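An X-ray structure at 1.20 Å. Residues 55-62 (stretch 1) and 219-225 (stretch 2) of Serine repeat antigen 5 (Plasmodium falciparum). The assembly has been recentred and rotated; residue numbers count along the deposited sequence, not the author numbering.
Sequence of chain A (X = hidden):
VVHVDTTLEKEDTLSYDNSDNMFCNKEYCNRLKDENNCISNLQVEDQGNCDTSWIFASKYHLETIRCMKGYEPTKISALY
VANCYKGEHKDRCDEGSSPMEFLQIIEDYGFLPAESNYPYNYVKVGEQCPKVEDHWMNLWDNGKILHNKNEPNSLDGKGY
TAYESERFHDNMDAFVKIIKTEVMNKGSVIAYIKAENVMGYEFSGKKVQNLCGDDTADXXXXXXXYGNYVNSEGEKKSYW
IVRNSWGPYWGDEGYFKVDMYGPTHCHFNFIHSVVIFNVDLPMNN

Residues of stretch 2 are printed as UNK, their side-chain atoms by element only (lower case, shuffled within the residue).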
# COMPACT_ATOMS: atom_id res chain seq x y z
N ILE A 55 4.80 -4.39 -5.71
CA ILE A 55 5.81 -4.71 -4.70
C ILE A 55 5.94 -3.58 -3.69
O ILE A 55 5.97 -3.81 -2.48
CB ILE A 55 7.17 -5.01 -5.36
CG1 ILE A 55 7.06 -6.07 -6.44
CG2 ILE A 55 8.16 -5.44 -4.28
CD1 ILE A 55 8.39 -6.32 -7.19
N PHE A 56 6.07 -2.34 -4.16
CA PHE A 56 6.24 -1.22 -3.25
C PHE A 56 5.06 -1.06 -2.30
O PHE A 56 5.24 -0.87 -1.10
CB PHE A 56 6.53 0.07 -4.04
CG PHE A 56 7.94 0.11 -4.60
CD1 PHE A 56 8.21 -0.38 -5.87
CD2 PHE A 56 8.99 0.55 -3.84
CE1 PHE A 56 9.50 -0.41 -6.36
CE2 PHE A 56 10.28 0.53 -4.33
CZ PHE A 56 10.54 0.04 -5.60
N ALA A 57 3.84 -1.16 -2.83
CA ALA A 57 2.68 -0.97 -1.96
C ALA A 57 2.50 -2.14 -0.99
O ALA A 57 2.13 -1.95 0.18
CB ALA A 57 1.43 -0.78 -2.81
N SER A 58 2.76 -3.35 -1.46
CA SER A 58 2.62 -4.52 -0.60
C SER A 58 3.67 -4.51 0.49
O SER A 58 3.37 -4.80 1.66
CB SER A 58 2.71 -5.80 -1.42
OG SER A 58 1.63 -5.97 -2.31
N LYS A 59 4.91 -4.19 0.14
CA LYS A 59 5.97 -4.19 1.14
C LYS A 59 5.78 -3.06 2.15
O LYS A 59 6.08 -3.22 3.34
CB LYS A 59 7.36 -4.16 0.50
CG LYS A 59 7.90 -2.78 0.19
CD LYS A 59 9.22 -2.83 -0.60
CE LYS A 59 9.85 -1.47 -0.74
NZ LYS A 59 10.61 -1.08 0.48
N TYR A 60 5.28 -1.90 1.69
CA TYR A 60 5.03 -0.81 2.61
C TYR A 60 3.97 -1.19 3.64
O TYR A 60 4.07 -0.83 4.81
CB TYR A 60 4.62 0.45 1.86
CG TYR A 60 4.28 1.62 2.76
CD1 TYR A 60 5.27 2.43 3.31
CD2 TYR A 60 2.96 1.88 3.09
CE1 TYR A 60 4.95 3.51 4.12
CE2 TYR A 60 2.62 2.95 3.89
CZ TYR A 60 3.61 3.76 4.41
OH TYR A 60 3.22 4.84 5.19
N HIS A 61 2.94 -1.92 3.21
CA HIS A 61 1.93 -2.41 4.15
C HIS A 61 2.55 -3.29 5.23
O HIS A 61 2.22 -3.15 6.41
CB HIS A 61 0.83 -3.11 3.34
CG HIS A 61 -0.35 -3.59 4.14
ND1 HIS A 61 -1.10 -2.78 4.96
CD2 HIS A 61 -0.94 -4.81 4.18
CE1 HIS A 61 -2.08 -3.50 5.50
NE2 HIS A 61 -2.02 -4.72 5.02
N LEU A 62 3.49 -4.17 4.86
CA LEU A 62 4.22 -4.93 5.87
C LEU A 62 5.11 -4.04 6.72
O LEU A 62 5.25 -4.27 7.93
CB LEU A 62 5.04 -6.05 5.23
CG LEU A 62 4.32 -7.26 4.68
CD1 LEU A 62 5.34 -8.29 4.21
CD2 LEU A 62 3.41 -7.87 5.75
N UNK A 219 -2.47 0.03 -10.81
CA UNK A 219 -1.33 0.60 -10.10
C UNK A 219 -1.67 0.58 -8.62
O UNK A 219 -2.74 1.03 -8.22
c UNK A 219 0.04 3.79 -9.11
c UNK A 219 0.04 2.73 -9.95
n UNK A 219 1.35 2.38 -10.14
c UNK A 219 2.11 3.17 -9.40
c UNK A 219 -1.10 2.03 -10.62
n UNK A 219 1.34 4.03 -8.76
N UNK A 220 -0.76 0.03 -7.84
CA UNK A 220 -0.94 -0.10 -6.40
C UNK A 220 -0.29 1.06 -5.66
O UNK A 220 0.84 1.45 -5.96
c UNK A 220 -0.36 -1.41 -5.89
N UNK A 221 -1.03 1.62 -4.70
CA UNK A 221 -0.62 2.71 -3.82
C UNK A 221 -1.00 2.30 -2.40
O UNK A 221 -1.44 1.18 -2.17
c UNK A 221 -0.74 4.48 -5.61
c UNK A 221 -1.25 4.05 -4.24
c UNK A 221 -2.77 3.95 -4.24
N UNK A 222 -0.80 3.20 -1.42
CA UNK A 222 -1.25 2.91 -0.06
C UNK A 222 -2.10 4.07 0.44
O UNK A 222 -1.72 5.23 0.29
c UNK A 222 -0.07 2.71 0.89
n UNK A 222 0.39 0.33 0.90
c UNK A 222 0.80 1.53 0.50
o UNK A 222 1.80 1.70 -0.20
N UNK A 223 -3.21 3.75 1.09
CA UNK A 223 -3.92 4.74 1.89
C UNK A 223 -3.29 4.72 3.27
O UNK A 223 -3.16 3.66 3.89
c UNK A 223 -7.48 4.12 0.45
c UNK A 223 -6.10 5.44 2.91
c UNK A 223 -5.43 4.48 1.93
c UNK A 223 -6.04 4.61 0.54
N UNK A 224 -2.86 5.90 3.73
CA UNK A 224 -2.08 6.03 4.96
C UNK A 224 -2.70 6.96 5.98
O UNK A 224 -2.16 7.09 7.08
c UNK A 224 -0.51 7.87 4.14
c UNK A 224 -0.62 6.44 4.66
c UNK A 224 0.00 5.46 3.68
N UNK A 225 -3.78 7.63 5.64
CA UNK A 225 -4.42 8.57 6.54
C UNK A 225 -5.63 9.16 5.86
O UNK A 225 -6.04 8.72 4.78

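Position 219 opens the strand with six side-chain atoms: one carbon leading into a five-membered ring of three carbons and two nitrogens. The side chain comes no nearer than 7.6 Å to the helix, so it takes no part in the contact. The ring is an imidazole, and the residue is His219; one ring nitrogen, NE2, is hydrogen-bonded elsewhere in the structure.

Position 220 carries a single carbon beyond CA. The CA-to-CB bond points toward the helix, and this carbon lies 3.6 Å from CB of Ala57. A lone carbon defines alanine, so this is Ala220. Two methyl groups at this distance are in van der Waals contact, with no room for a further atom between them.

At position 221 one carbon carries two others, three carbons in all with no heteroatom. The CA-to-CB bond points away from the helix, and the fork stays at least 5.7 Å from it. The backbone nevertheless takes part: CA of 221 is 5.3 Å from CA of Ala57, the closest CA pair across the stretches, and O of 221 is 3.5 Å from CB of Ala57. The fork is that of valine, Val221.

Position 222 has four side-chain atoms, two carbons in line, the second bearing one oxygen and one nitrogen. The nitrogen lies 3.0 Å from O of Ala57, and the second carbon 3.4 Å from CD2 of Tyr60 in an oblique approach. This planar end is a carboxamide one carbon from CA, hence Asn222 rather than its longer homologue. With chi1 at -61° (m), the amide reaches the helix backbone: ND2 of Asn222 donates the hydrogen bond to O of Ala57, and an N-H...O angle of 173° makes it nearly linear. The same carbonyl accepts the helical bond from N of His61 at 3.1 Å, so it serves two donors.

Position 223 shows four carbons, forked at the first, with one arm two carbons long. The CA-to-CB bond points away, and the side chain remains 8.4 Å from the helix. The pattern is that of isoleucine, Ile223.

Position 224 repeats the three-carbon fork of 221, but here the CA-to-CB bond points toward the helix. One of its outer carbons lies 3.6 Å from both CE2 and OH of Tyr60, again oblique to the ring. This is Val224, and the outer carbon is CG1.

Position 225 has backbone atoms alone and makes no contact with the helix; it is therefore Gly225.

The contact follows the alternation of a strand. Ala220, Asn222 and Val224 point toward the helix, while Val221 and Ile223 point away. On the helix, Ala57 and Tyr60, three residues apart and so on nearly the same side, point toward the strand. The axes run at 26° in the same general sense and approach to 6.9 Å, a closeness matched by the paired alanine methyls. Only 259 Å² is buried, summed over both sides, and a single hydrogen bond crosses it, flanked by apolar packing at Ala220 and Val224.

Stretch 2 (219-225) HAVNIVG
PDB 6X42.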